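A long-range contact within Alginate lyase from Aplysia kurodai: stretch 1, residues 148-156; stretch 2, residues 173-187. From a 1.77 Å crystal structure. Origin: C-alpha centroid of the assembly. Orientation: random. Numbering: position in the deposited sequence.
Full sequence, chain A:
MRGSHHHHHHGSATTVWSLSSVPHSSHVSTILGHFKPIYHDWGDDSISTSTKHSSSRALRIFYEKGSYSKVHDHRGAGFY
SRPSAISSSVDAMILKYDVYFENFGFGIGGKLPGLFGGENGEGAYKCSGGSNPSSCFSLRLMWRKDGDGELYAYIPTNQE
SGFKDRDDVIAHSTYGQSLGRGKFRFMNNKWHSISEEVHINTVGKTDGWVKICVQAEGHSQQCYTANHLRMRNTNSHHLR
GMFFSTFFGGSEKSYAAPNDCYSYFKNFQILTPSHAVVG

Stretch 1 (148-156) DGELYAYIP
Stretch 2 (173-187) STYGQSLGRGKFRFM

The most unusual feature of this contact is the way a regular antiparallel ladder gives way to a type II turn, from Gly180 to Lys183, that wraps around the carbonyl of Gly149. Gly149 O accepts a hydrogen bond from Gly182 N at 2.9 Å and a CA-H...O contact from Arg181 CA at 3.2 Å, while the ring of Phe184 lies with one face against this same oxygen. The turn is closed by Lys183 N donating to Gly180 O at 3.0 Å. Gly180 (phi/psi 74/24) and Gly182 (90/-7) both adopt positive phi, and at Gly182 a CB would jam against the preceding carbonyl. Beyond the turn the chain returns to stretch 1: Gly149 N donates to Phe184 O at 2.8 Å, and Asp148 and Arg185 form a single bridge with their CA atoms 4.3 Å apart. Gly149 (-105/165) must lack a side chain, since an ideal CB would fall 2.4 Å from Phe184 CE2 and 2.9 Å from Phe186 CE2.

The ladder itself pairs extended strands whose N-to-C directions differ by 144°, with their axes 4.7 Å apart at closest approach. Leu151 pairs with Leu179, Tyr152 with Ser178 and Ala153 with Gln177, each at a CA-CA distance of 4.9 Å. Leu151 N to Leu179 O and Leu179 N to Leu151 O are both 2.8 Å; Ala153 N to Gln177 O is 2.8 Å and Gln177 N to Ala153 O is 2.7 Å. These two reciprocal pairs flank the non-hydrogen-bonded Tyr152-Ser178 pair.

On one face of the sheet, Leu151 (chi1 t, chi2 p), Ala153 and Leu179 (chi1 m, chi2 126°) form an apolar cluster: Leu179 CD1 lies 3.9 Å from Leu151 CD2 and 3.7 Å from Ala153 CB. Gln177 (m, m, chi3 -51°) shares this face, and its NE2 donates at 3.1 Å to a water that also accepts from Ile155 N at 3.3 Å.

The opposite face carries Tyr152 (t, chi2 61°) and Ser178 (m). The Tyr152 ring reaches along stretch 2 until its OH accepts from Gly176 N at 3.0 Å, with Gly176 CA over one ring face. Here too glycine fits tightly: an ideal CB would sit 2.6 Å from Tyr152 CZ.

Two carboxylates secure the turn end. Glu150 (p, t, chi3 38°) accepts from Ser178 OG through OE2 at 2.6 Å and forms a salt bridge through OE1 with Arg181 NE at 2.7 Å. Arg181 (t, t, m, chi4 177°) also donates from NH2 to Ser178 OG at 3.0 Å, closing a compact polar triad. Asp148 (m, chi2 -23°) meets the guanidinium edge of Arg185 (t, t, m, chi4 -164°): its OD1 accepts from Arg185 NE at 2.7 Å and from Arg185 NH2 at 3.0 Å. A water links this carboxylate to the turn, donating to Asp148 OD1 at 3.1 Å and to Gly182 O at 2.5 Å.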

# COMPACT_ATOMS: atom_id res chain seq x y z
N ASP A 148 4.31 -3.27 14.16
CA ASP A 148 2.86 -3.03 14.15
C ASP A 148 2.43 -2.52 12.77
O ASP A 148 3.10 -1.69 12.18
CB ASP A 148 2.46 -2.01 15.22
CG ASP A 148 2.34 -2.63 16.61
OD1 ASP A 148 2.14 -3.86 16.71
OD2 ASP A 148 2.44 -1.87 17.59
N GLY A 149 1.31 -3.02 12.25
CA GLY A 149 0.82 -2.56 10.97
C GLY A 149 -0.38 -1.63 11.07
O GLY A 149 -1.03 -1.56 12.11
N GLU A 150 -0.67 -0.94 9.98
CA GLU A 150 -1.83 -0.07 9.92
C GLU A 150 -2.24 0.16 8.48
O GLU A 150 -1.45 -0.06 7.56
CB GLU A 150 -1.54 1.28 10.59
CG GLU A 150 -0.65 2.18 9.74
CD GLU A 150 -0.24 3.47 10.45
OE1 GLU A 150 0.03 3.43 11.66
OE2 GLU A 150 -0.19 4.52 9.79
N LEU A 151 -3.48 0.60 8.31
CA LEU A 151 -3.92 1.24 7.07
C LEU A 151 -3.49 2.70 7.15
O LEU A 151 -3.73 3.35 8.15
CB LEU A 151 -5.44 1.13 6.89
CG LEU A 151 -6.09 2.04 5.85
CD1 LEU A 151 -5.54 1.72 4.48
CD2 LEU A 151 -7.61 1.90 5.85
N TYR A 152 -2.83 3.21 6.11
CA TYR A 152 -2.32 4.58 6.13
C TYR A 152 -3.00 5.36 5.02
O TYR A 152 -2.56 5.32 3.87
CB TYR A 152 -0.81 4.61 5.96
CG TYR A 152 -0.19 5.98 6.07
CD1 TYR A 152 -0.30 6.72 7.24
CD2 TYR A 152 0.53 6.52 5.01
CE1 TYR A 152 0.28 7.98 7.35
CE2 TYR A 152 1.13 7.78 5.11
CZ TYR A 152 0.99 8.50 6.29
OH TYR A 152 1.57 9.75 6.40
N ALA A 153 -4.08 6.05 5.39
CA ALA A 153 -5.04 6.53 4.41
C ALA A 153 -4.95 8.03 4.15
O ALA A 153 -4.99 8.84 5.08
CB ALA A 153 -6.45 6.17 4.86
N TYR A 154 -4.82 8.39 2.87
CA TYR A 154 -5.09 9.74 2.41
C TYR A 154 -6.52 9.75 1.88
O TYR A 154 -6.81 9.19 0.83
CB TYR A 154 -4.10 10.17 1.32
CG TYR A 154 -2.78 10.65 1.87
CD1 TYR A 154 -1.94 9.78 2.57
CD2 TYR A 154 -2.37 11.96 1.69
CE1 TYR A 154 -0.73 10.22 3.08
CE2 TYR A 154 -1.16 12.41 2.20
CZ TYR A 154 -0.34 11.54 2.89
OH TYR A 154 0.86 11.97 3.40
N ILE A 155 -7.42 10.37 2.63
CA ILE A 155 -8.84 10.38 2.28
C ILE A 155 -9.37 11.79 2.52
O ILE A 155 -8.72 12.59 3.18
CB ILE A 155 -9.62 9.33 3.12
CG1 ILE A 155 -9.23 9.44 4.59
CG2 ILE A 155 -9.32 7.93 2.62
CD1 ILE A 155 -9.93 8.41 5.52
N PRO A 156 -10.54 12.12 1.95
CA PRO A 156 -11.08 13.48 2.09
C PRO A 156 -11.23 13.95 3.55
O PRO A 156 -11.40 13.16 4.47
CB PRO A 156 -12.45 13.37 1.42
CG PRO A 156 -12.25 12.34 0.36
CD PRO A 156 -11.29 11.32 0.97
N SER A 173 -3.32 16.00 10.74
CA SER A 173 -3.87 17.18 10.12
C SER A 173 -3.45 17.32 8.67
O SER A 173 -4.18 17.93 7.88
CB SER A 173 -3.45 18.42 10.90
OG SER A 173 -2.04 18.46 11.00
N THR A 174 -2.28 16.78 8.33
CA THR A 174 -1.69 16.99 7.01
C THR A 174 -1.32 15.69 6.31
O THR A 174 -1.52 15.54 5.11
CB THR A 174 -0.41 17.88 7.10
OG1 THR A 174 -0.74 19.17 7.63
CG2 THR A 174 0.22 18.05 5.72
N TYR A 175 -0.77 14.75 7.07
CA TYR A 175 -0.32 13.47 6.51
C TYR A 175 -1.43 12.44 6.55
O TYR A 175 -2.58 12.77 6.79
CB TYR A 175 0.90 12.97 7.29
CG TYR A 175 2.00 13.99 7.32
CD1 TYR A 175 2.38 14.66 6.17
CD2 TYR A 175 2.65 14.31 8.50
CE1 TYR A 175 3.38 15.61 6.18
CE2 TYR A 175 3.65 15.25 8.53
CZ TYR A 175 4.01 15.90 7.37
OH TYR A 175 5.01 16.84 7.40
N GLY A 176 -1.09 11.18 6.28
CA GLY A 176 -2.10 10.15 6.22
C GLY A 176 -2.75 9.86 7.56
O GLY A 176 -2.17 10.15 8.61
N GLN A 177 -3.97 9.31 7.53
CA GLN A 177 -4.65 8.86 8.74
C GLN A 177 -4.20 7.44 9.06
O GLN A 177 -4.12 6.60 8.17
CB GLN A 177 -6.17 8.92 8.56
CG GLN A 177 -6.66 10.19 7.89
CD GLN A 177 -6.23 11.43 8.65
OE1 GLN A 177 -6.43 11.52 9.86
NE2 GLN A 177 -5.61 12.37 7.95
N SER A 178 -3.88 7.18 10.32
CA SER A 178 -3.52 5.82 10.72
C SER A 178 -4.76 5.10 11.20
O SER A 178 -5.37 5.50 12.19
CB SER A 178 -2.45 5.83 11.82
OG SER A 178 -1.24 6.35 11.32
N LEU A 179 -5.14 4.05 10.48
CA LEU A 179 -6.32 3.25 10.84
C LEU A 179 -5.92 1.84 11.23
O LEU A 179 -5.23 1.14 10.47
CB LEU A 179 -7.32 3.22 9.68
CG LEU A 179 -8.04 4.56 9.52
CD1 LEU A 179 -7.88 5.05 8.09
CD2 LEU A 179 -9.51 4.43 9.86
N GLY A 180 -6.36 1.43 12.41
CA GLY A 180 -6.15 0.07 12.86
C GLY A 180 -4.73 -0.26 13.28
O GLY A 180 -4.35 -1.43 13.25
N ARG A 181 -3.95 0.74 13.68
CA ARG A 181 -2.56 0.50 14.03
C ARG A 181 -2.46 -0.52 15.15
O ARG A 181 -3.11 -0.38 16.19
CB ARG A 181 -1.85 1.80 14.42
CG ARG A 181 -0.33 1.64 14.61
CD ARG A 181 0.29 2.91 15.20
NE ARG A 181 0.16 4.06 14.31
CZ ARG A 181 0.57 5.29 14.62
NH1 ARG A 181 1.13 5.51 15.81
NH2 ARG A 181 0.42 6.29 13.77
N GLY A 182 -1.66 -1.55 14.92
CA GLY A 182 -1.43 -2.58 15.92
C GLY A 182 -2.40 -3.74 15.89
O GLY A 182 -2.22 -4.72 16.61
N LYS A 183 -3.44 -3.63 15.06
CA LYS A 183 -4.43 -4.70 14.95
C LYS A 183 -3.88 -5.88 14.16
O LYS A 183 -4.41 -6.99 14.24
CB LYS A 183 -5.72 -4.18 14.32
CG LYS A 183 -6.42 -3.18 15.22
CD LYS A 183 -7.92 -3.16 14.99
CE LYS A 183 -8.60 -2.17 15.93
NZ LYS A 183 -8.37 -2.49 17.37
N PHE A 184 -2.84 -5.63 13.38
CA PHE A 184 -2.06 -6.71 12.78
C PHE A 184 -0.60 -6.30 12.91
O PHE A 184 -0.30 -5.15 13.17
CB PHE A 184 -2.45 -6.96 11.31
CG PHE A 184 -2.55 -5.71 10.47
CD1 PHE A 184 -3.73 -4.98 10.44
CD2 PHE A 184 -1.48 -5.27 9.71
CE1 PHE A 184 -3.84 -3.83 9.67
CE2 PHE A 184 -1.58 -4.12 8.93
CZ PHE A 184 -2.76 -3.40 8.92
N ARG A 185 0.31 -7.26 12.75
CA ARG A 185 1.71 -6.98 12.99
C ARG A 185 2.57 -7.77 12.02
O ARG A 185 2.21 -8.89 11.64
CB ARG A 185 2.11 -7.30 14.45
CG ARG A 185 3.59 -7.02 14.78
CD ARG A 185 3.95 -7.24 16.26
NE ARG A 185 3.69 -6.05 17.07
CZ ARG A 185 4.17 -5.85 18.30
NH1 ARG A 185 4.96 -6.76 18.87
NH2 ARG A 185 3.88 -4.74 18.96
N PHE A 186 3.68 -7.17 11.62
CA PHE A 186 4.63 -7.81 10.73
C PHE A 186 5.78 -8.39 11.52
O PHE A 186 6.22 -7.80 12.50
CB PHE A 186 5.12 -6.80 9.70
CG PHE A 186 4.02 -6.17 8.91
CD1 PHE A 186 3.29 -6.92 8.00
CD2 PHE A 186 3.71 -4.83 9.07
CE1 PHE A 186 2.26 -6.35 7.26
CE2 PHE A 186 2.68 -4.26 8.34
CZ PHE A 186 1.95 -5.01 7.44
N MET A 187 6.26 -9.55 11.08
CA MET A 187 7.33 -10.26 11.78
C MET A 187 8.59 -10.32 10.94
O MET A 187 8.54 -10.63 9.75
CB MET A 187 6.89 -11.67 12.15
CG MET A 187 5.61 -11.72 12.96
SD MET A 187 5.20 -13.39 13.48
CE MET A 187 6.52 -13.71 14.65
O HOH W 1 -0.37 -4.80 18.29
O HOH W 2 -5.91 12.27 4.83